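Local coordinates for probable sulfate-binding lipoprotein SubI (Mycobacterium tuberculosis, PDB 6DDN) that is probably a carrier that binds sulfate outside the membrane and delivers it to an uptake system, at residues 97-102 against 116-121; 52-57 against 274-279. All blocks are in the same frame, centred on the assembly; numbering follows the deposited sequence.

The chain enters through the strand segment 52-57, whose partner, helix segment 274-279, arrives only after 216 intervening residues; interaction 2 thus closes a long loop. Interaction 1 is nested inside it and closes a short one: between 97-102 and 116-121 lie 13 residues, including strand 106-108, which pairs in parallel with strand 53-58. The two contacts have centres about 17 Å apart and meet at Val57: Val98 CG2 lies 3.7 Å from Val57 CG1, and Lys102 NZ packs on Val57 CG2. Ile54 turns to helix 274-284 and Val57 to helix 91-99, so the one strand adjoins both contacts, with helix 113-120 packed alongside helix 91-99.

Interaction 1 of 2, residues 97-102 against 116-121. With SO4 (sulfate ion), chain E.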
ATOM      1  N   GLY A  97       2.595  17.299  -0.323  1.00 64.94           N
ATOM      2  CA  GLY A  97       3.302  18.002  -1.380  1.00 62.72           C
ATOM      3  C   GLY A  97       2.379  18.483  -2.480  1.00 65.19           C
ATOM      4  O   GLY A  97       2.377  19.663  -2.838  1.00 70.64           O
ATOM      5  N   VAL A  98       1.574  17.572  -3.032  1.00 61.93           N
ATOM      6  CA  VAL A  98       0.662  17.947  -4.109  1.00 63.33           C
ATOM      7  C   VAL A  98      -0.408  18.902  -3.598  1.00 66.74           C
ATOM      8  O   VAL A  98      -0.819  19.830  -4.306  1.00 69.80           O
ATOM      9  CB  VAL A  98       0.040  16.695  -4.748  1.00 60.33           C
ATOM     10  CG1 VAL A  98      -0.758  17.078  -5.985  1.00 61.87           C
ATOM     11  CG2 VAL A  98       1.117  15.679  -5.092  1.00 57.20           C
ATOM     12  N   ALA A  99      -0.878  18.692  -2.365  1.00 56.64           N
ATOM     13  CA  ALA A  99      -1.863  19.597  -1.787  1.00 63.18           C
ATOM     14  C   ALA A  99      -1.353  21.028  -1.749  1.00 70.59           C
ATOM     15  O   ALA A  99      -2.141  21.972  -1.869  1.00 80.21           O
ATOM     16  CB  ALA A  99      -2.242  19.136  -0.379  1.00 67.64           C
ATOM     17  N   ASP A 100      -0.044  21.210  -1.598  1.00 66.97           N
ATOM     18  CA  ASP A 100       0.502  22.556  -1.518  1.00 73.03           C
ATOM     19  C   ASP A 100       1.541  22.813  -2.601  1.00 74.66           C
ATOM     20  O   ASP A 100       2.632  23.319  -2.313  1.00 80.42           O
ATOM     21  CB  ASP A 100       1.085  22.806  -0.128  1.00 81.73           C
ATOM     22  CG  ASP A 100       0.013  23.091   0.908  1.00 89.50           C
ATOM     23  OD1 ASP A 100      -0.717  24.092   0.744  1.00 94.61           O
ATOM     24  OD2 ASP A 100      -0.102  22.316   1.881  1.00 89.01           O
ATOM     25  N   GLY A 101       1.216  22.475  -3.846  1.00 70.05           N
ATOM     26  CA  GLY A 101       1.912  22.996  -5.008  1.00 74.27           C
ATOM     27  C   GLY A 101       2.660  21.981  -5.844  1.00 69.60           C
ATOM     28  O   GLY A 101       2.950  22.267  -7.015  1.00 72.54           O
ATOM     29  N   LYS A 102       3.000  20.817  -5.298  1.00 68.63           N
ATOM     30  CA  LYS A 102       3.841  19.875  -6.028  1.00 68.52           C
ATOM     31  C   LYS A 102       3.178  19.488  -7.345  1.00 64.65           C
ATOM     32  O   LYS A 102       2.012  19.066  -7.347  1.00 57.48           O
ATOM     33  CB  LYS A 102       4.113  18.625  -5.197  1.00 70.93           C
ATOM     34  CG  LYS A 102       4.904  17.546  -5.911  1.00 69.82           C
ATOM     35  CD  LYS A 102       5.577  16.626  -4.905  1.00 69.56           C
ATOM     36  CE  LYS A 102       6.663  15.791  -5.557  1.00 70.86           C
ATOM     37  NZ  LYS A 102       6.302  14.347  -5.574  1.00 69.51           N
ATOM     38  N   ALA A 116      -8.276  11.834   0.028  1.00 50.24           N
ATOM     39  CA  ALA A 116      -9.269  12.754   0.572  1.00 52.25           C
ATOM     40  C   ALA A 116      -8.664  14.111   0.906  1.00 55.34           C
ATOM     41  O   ALA A 116      -9.338  15.138   0.760  1.00 59.59           O
ATOM     42  CB  ALA A 116      -9.923  12.144   1.811  1.00 51.93           C
ATOM     43  N   ARG A 117      -7.409  14.140   1.361  1.00 51.99           N
ATOM     44  CA  ARG A 117      -6.751  15.419   1.612  1.00 54.47           C
ATOM     45  C   ARG A 117      -6.700  16.262   0.344  1.00 57.76           C
ATOM     46  O   ARG A 117      -6.940  17.474   0.386  1.00 66.97           O
ATOM     47  CB  ARG A 117      -5.342  15.195   2.163  1.00 52.96           C
ATOM     48  CG  ARG A 117      -4.548  16.485   2.346  1.00 59.36           C
ATOM     49  CD  ARG A 117      -3.085  16.227   2.674  1.00 61.71           C
ATOM     50  NE  ARG A 117      -2.906  15.658   4.006  1.00 63.69           N
ATOM     51  CZ  ARG A 117      -2.700  14.367   4.245  1.00 65.06           C
ATOM     52  NH1 ARG A 117      -2.547  13.936   5.490  1.00 67.85           N
ATOM     53  NH2 ARG A 117      -2.645  13.504   3.239  1.00 61.91           N
ATOM     54  N   LEU A 118      -6.403  15.633  -0.795  1.00 54.53           N
ATOM     55  CA  LEU A 118      -6.377  16.363  -2.058  1.00 55.38           C
ATOM     56  C   LEU A 118      -7.773  16.780  -2.495  1.00 56.94           C
ATOM     57  O   LEU A 118      -7.935  17.831  -3.127  1.00 62.00           O
ATOM     58  CB  LEU A 118      -5.713  15.517  -3.140  1.00 53.46           C
ATOM     59  CG  LEU A 118      -4.263  15.133  -2.858  1.00 54.10           C
ATOM     60  CD1 LEU A 118      -3.594  14.726  -4.142  1.00 49.20           C
ATOM     61  CD2 LEU A 118      -3.518  16.289  -2.218  1.00 60.96           C
ATOM     62  N   VAL A 119      -8.789  15.974  -2.182  1.00 52.09           N
ATOM     63  CA  VAL A 119     -10.161  16.367  -2.483  1.00 56.77           C
ATOM     64  C   VAL A 119     -10.560  17.569  -1.637  1.00 61.37           C
ATOM     65  O   VAL A 119     -11.152  18.534  -2.136  1.00 63.28           O
ATOM     66  CB  VAL A 119     -11.119  15.182  -2.271  1.00 51.87           C
ATOM     67  CG1 VAL A 119     -12.523  15.554  -2.711  1.00 54.77           C
ATOM     68  CG2 VAL A 119     -10.633  13.964  -3.031  1.00 48.75           C
ATOM     69  N   LYS A 120     -10.230  17.530  -0.343  1.00 61.40           N
ATOM     70  CA  LYS A 120     -10.473  18.663   0.540  1.00 60.40           C
ATOM     71  C   LYS A 120      -9.783  19.931   0.055  1.00 61.37           C
ATOM     72  O   LYS A 120     -10.227  21.034   0.393  1.00 67.15           O
ATOM     73  CB  LYS A 120     -10.001  18.326   1.957  1.00 62.21           C
ATOM     74  CG  LYS A 120     -10.848  18.920   3.068  1.00 73.55           C
ATOM     75  CD  LYS A 120     -12.001  18.002   3.445  1.00 77.62           C
ATOM     76  CE  LYS A 120     -12.797  18.569   4.612  1.00 83.66           C
ATOM     77  NZ  LYS A 120     -13.276  19.954   4.350  1.00 87.43           N
ATOM     78  N   ALA A 121      -8.713  19.799  -0.727  1.00 52.95           N
ATOM     79  CA  ALA A 121      -7.952  20.936  -1.223  1.00 56.63           C
ATOM     80  C   ALA A 121      -8.274  21.279  -2.672  1.00 59.00           C
ATOM     81  O   ALA A 121      -7.598  22.128  -3.258  1.00 64.41           O
ATOM     82  CB  ALA A 121      -6.453  20.668  -1.073  1.00 54.56           C
TER
HETATM   83  S   SO4 E 403      -2.225  17.205   7.399  1.00 96.07           S
HETATM   84  O1  SO4 E 403      -2.093  18.168   6.310  1.00 95.22           O
HETATM   85  O2  SO4 E 403      -0.995  16.426   7.514  1.00 94.43           O
HETATM   86  O3  SO4 E 403      -2.466  17.912   8.652  1.00 99.57           O
HETATM   87  O4  SO4 E 403      -3.346  16.311   7.127  1.00 96.29           O
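Leu118 meets Ala99 through a single methyl that rests against backbone and side chain at once: Leu118 CD2 is 3.6 Å from Ala99 N and equally close to Ala99 CB. That double approach, with no hydrogen bond between the segments, is where the backbones of the two segments come nearest, the CA atoms of Ala99 and Leu118 being 5.6 Å apart. Ala99 turns its CB toward the other segment, whereas Leu118 must reach across; its CG lies anti to the carbonyl carbon (chi1 -61°), and from there the fork spreads over two residues. Its other methyl, CD1, meets Val98 CG1 at 4.1 Å, the two side chains crossing at about a right angle. From Val98 this apolar patch continues inward to strand 53-58.

Arg117 passes Ala99 with its aliphatic part, Arg117 CD lying 4.3 Å from Ala99 CB. A bend at chi3 (-69°) turns the guanidinium from the helix toward a sulfate ion, probably taken up from the crystallisation liquor. The sulfur lies in the guanidinium plane, off its edge, and O4 accepts from both Arg117 NE and Arg117 NH1, the latter at 3.0 Å. Arg96 NE is a further donor to this ion, while Arg117 NH2 forms a salt bridge with Asp114, which should limit rotation of the group.

Beyond Ala99 helix 91-99 ends: Lys102 N bonds to Gly97 O at 2.8 Å, Gly101 N bonds weakly to Val98 O, and Gly101 has positive phi (116°), the signature of a Schellman motif.

Interaction 2 of 2, residues 52-57 against 274-279; sequences TSITLV and LGAATA. With SO4 (sulfate ion), chain F.
Ile54 and Ala276 join a strand to a helix in the type 2 periplasmic-binding-protein fold expected from the family, where strand 53-58 runs parallel to strands 83-88 and 106-108 and helix 274-284 lies against it. The tight part is small and apolar. Ile54 points at the helix, and its branch methyl CG2 lies 3.9 Å from Ala276 CB. The same methyl is 4.2 Å from Ala277 N, so it rests on the start of the next residue as well. Its placement follows from the torsion: CG2 stands anti to the carbonyl carbon while CG1 takes the place between backbone N and carbonyl carbon (chi1 53°). The nearest CA atoms, of Ile54 and Ala277, are 6.7 Å apart, a spacing that short alanine side chains allow. Leu106 of the adjoining strand touches both Ile54 and Ala277, and Val84 packs on Ile54 from strand 83-88, in keeping with the burial of Ile54 and Ala277.

Toward Thr52 the packing gives way to a more open, polar margin. Thr52 also points toward the helix, yet its nearest approach is Thr52 CG2 to Ala276 CB, 4.9 Å. A sulfate ion, probably from the crystallisation liquor, lies there instead, with its O1 at 3.5 Å from Thr52 CG2. At the first turn of the helix Ala276 N approaches sulfate O3, but that bond is modelled as very short, so its exact geometry is doubtful; His273 ND1 is another donor to the ion. An anion at this helix start is consistent with attraction to its amide groups. Within that turn Leu274 O accepts from Thr278 OG1, modelled short at 2.5 Å and doubtful in length, and from Thr278 N at 2.9 Å.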
ATOM      1  N   THR A  52       3.513  14.713 -25.158  1.00104.13           N
ATOM      2  CA  THR A  52       3.060  15.270 -23.893  1.00 92.85           C
ATOM      3  C   THR A  52       3.722  14.534 -22.732  1.00 85.28           C
ATOM      4  O   THR A  52       4.238  13.423 -22.883  1.00 84.59           O
ATOM      5  CB  THR A  52       1.528  15.194 -23.798  1.00 91.02           C
ATOM      6  OG1 THR A  52       0.955  15.783 -24.971  1.00104.25           O
ATOM      7  CG2 THR A  52       1.000  15.937 -22.589  1.00 84.11           C
ATOM      8  N   SER A  53       3.723  15.178 -21.567  1.00 82.68           N
ATOM      9  CA  SER A  53       4.382  14.665 -20.375  1.00 78.13           C
ATOM     10  C   SER A  53       3.428  14.739 -19.191  1.00 72.71           C
ATOM     11  O   SER A  53       2.821  15.787 -18.944  1.00 72.68           O
ATOM     12  CB  SER A  53       5.657  15.463 -20.086  1.00 81.45           C
ATOM     13  OG  SER A  53       6.338  14.945 -18.963  1.00 79.42           O
ATOM     14  N   ILE A  54       3.296  13.630 -18.464  1.00 68.80           N
ATOM     15  CA  ILE A  54       2.472  13.567 -17.263  1.00 63.51           C
ATOM     16  C   ILE A  54       3.329  13.072 -16.108  1.00 60.81           C
ATOM     17  O   ILE A  54       4.276  12.300 -16.294  1.00 62.67           O
ATOM     18  CB  ILE A  54       1.233  12.661 -17.445  1.00 60.09           C
ATOM     19  CG1 ILE A  54       1.646  11.282 -17.960  1.00 64.39           C
ATOM     20  CG2 ILE A  54       0.230  13.312 -18.386  1.00 60.99           C
ATOM     21  CD1 ILE A  54       0.516  10.276 -17.982  1.00 62.82           C
ATOM     22  N   THR A  55       2.989  13.520 -14.902  1.00 59.49           N
ATOM     23  CA  THR A  55       3.742  13.191 -13.700  1.00 60.59           C
ATOM     24  C   THR A  55       2.852  12.433 -12.728  1.00 60.48           C
ATOM     25  O   THR A  55       1.769  12.907 -12.371  1.00 60.83           O
ATOM     26  CB  THR A  55       4.290  14.451 -13.027  1.00 61.53           C
ATOM     27  OG1 THR A  55       5.268  15.058 -13.880  1.00 70.91           O
ATOM     28  CG2 THR A  55       4.931  14.102 -11.694  1.00 58.16           C
ATOM     29  N   LEU A  56       3.315  11.261 -12.305  1.00 60.90           N
ATOM     30  CA  LEU A  56       2.634  10.464 -11.296  1.00 55.06           C
ATOM     31  C   LEU A  56       3.348  10.644  -9.963  1.00 57.05           C
ATOM     32  O   LEU A  56       4.530  10.298  -9.838  1.00 55.30           O
ATOM     33  CB  LEU A  56       2.604   8.987 -11.687  1.00 49.30           C
ATOM     34  CG  LEU A  56       2.114   8.051 -10.579  1.00 43.06           C
ATOM     35  CD1 LEU A  56       0.642   8.287 -10.280  1.00 37.62           C
ATOM     36  CD2 LEU A  56       2.355   6.607 -10.956  1.00 45.92           C
ATOM     37  N   VAL A  57       2.641  11.190  -8.983  1.00 55.35           N
ATOM     38  CA  VAL A  57       3.131  11.281  -7.614  1.00 56.38           C
ATOM     39  C   VAL A  57       2.545  10.099  -6.858  1.00 55.88           C
ATOM     40  O   VAL A  57       1.351  10.081  -6.539  1.00 62.37           O
ATOM     41  CB  VAL A  57       2.755  12.618  -6.961  1.00 58.72           C
ATOM     42  CG1 VAL A  57       3.113  12.608  -5.481  1.00 58.73           C
ATOM     43  CG2 VAL A  57       3.456  13.765  -7.669  1.00 61.14           C
ATOM     44  N   LEU A 274      -5.397  16.448 -18.633  1.00 65.56           N
ATOM     45  CA  LEU A 274      -6.411  15.484 -18.225  1.00 67.12           C
ATOM     46  C   LEU A 274      -6.775  14.519 -19.343  1.00 67.47           C
ATOM     47  O   LEU A 274      -7.340  13.459 -19.064  1.00 69.83           O
ATOM     48  CB  LEU A 274      -7.659  16.204 -17.714  1.00 71.77           C
ATOM     49  CG  LEU A 274      -7.471  16.977 -16.405  1.00 75.20           C
ATOM     50  CD1 LEU A 274      -8.734  16.934 -15.561  1.00 79.22           C
ATOM     51  CD2 LEU A 274      -6.293  16.435 -15.610  1.00 74.52           C
ATOM     52  N   GLY A 275      -6.457  14.850 -20.590  1.00 67.72           N
ATOM     53  CA  GLY A 275      -6.601  13.891 -21.666  1.00 67.03           C
ATOM     54  C   GLY A 275      -5.700  12.692 -21.451  1.00 63.19           C
ATOM     55  O   GLY A 275      -6.176  11.557 -21.356  1.00 67.12           O
ATOM     56  N   ALA A 276      -4.390  12.939 -21.355  1.00 55.80           N
ATOM     57  CA  ALA A 276      -3.445  11.850 -21.133  1.00 57.15           C
ATOM     58  C   ALA A 276      -3.589  11.266 -19.734  1.00 62.16           C
ATOM     59  O   ALA A 276      -3.508  10.045 -19.555  1.00 65.04           O
ATOM     60  CB  ALA A 276      -2.015  12.337 -21.364  1.00 52.47           C
ATOM     61  N   ALA A 277      -3.801  12.122 -18.729  1.00 60.28           N
ATOM     62  CA  ALA A 277      -3.930  11.641 -17.358  1.00 55.28           C
ATOM     63  C   ALA A 277      -5.113  10.690 -17.212  1.00 56.56           C
ATOM     64  O   ALA A 277      -5.011   9.662 -16.532  1.00 57.73           O
ATOM     65  CB  ALA A 277      -4.060  12.821 -16.396  1.00 48.86           C
ATOM     66  N   THR A 278      -6.244  11.011 -17.847  1.00 56.16           N
ATOM     67  CA  THR A 278      -7.375  10.088 -17.834  1.00 57.42           C
ATOM     68  C   THR A 278      -7.052   8.813 -18.604  1.00 58.73           C
ATOM     69  O   THR A 278      -7.416   7.713 -18.174  1.00 58.10           O
ATOM     70  CB  THR A 278      -8.619  10.757 -18.417  1.00 53.03           C
ATOM     71  OG1 THR A 278      -8.870  11.985 -17.724  1.00 58.07           O
ATOM     72  CG2 THR A 278      -9.831   9.849 -18.286  1.00 50.87           C
ATOM     73  N   ALA A 279      -6.370   8.944 -19.744  1.00 58.67           N
ATOM     74  CA  ALA A 279      -5.982   7.765 -20.509  1.00 57.77           C
ATOM     75  C   ALA A 279      -5.054   6.870 -19.701  1.00 54.06           C
ATOM     76  O   ALA A 279      -5.200   5.641 -19.710  1.00 53.95           O
ATOM     77  CB  ALA A 279      -5.320   8.186 -21.822  1.00 58.56           C
TER
HETATM   78  S   SO4 F 404      -3.341  16.198 -23.062  1.00118.99           S
HETATM   79  O1  SO4 F 404      -2.316  16.926 -22.318  1.00117.16           O
HETATM   80  O2  SO4 F 404      -2.832  15.885 -24.393  1.00117.66           O
HETATM   81  O3  SO4 F 404      -3.664  14.960 -22.361  1.00120.44           O
HETATM   82  O4  SO4 F 404      -4.546  17.016 -23.173  1.00121.00           O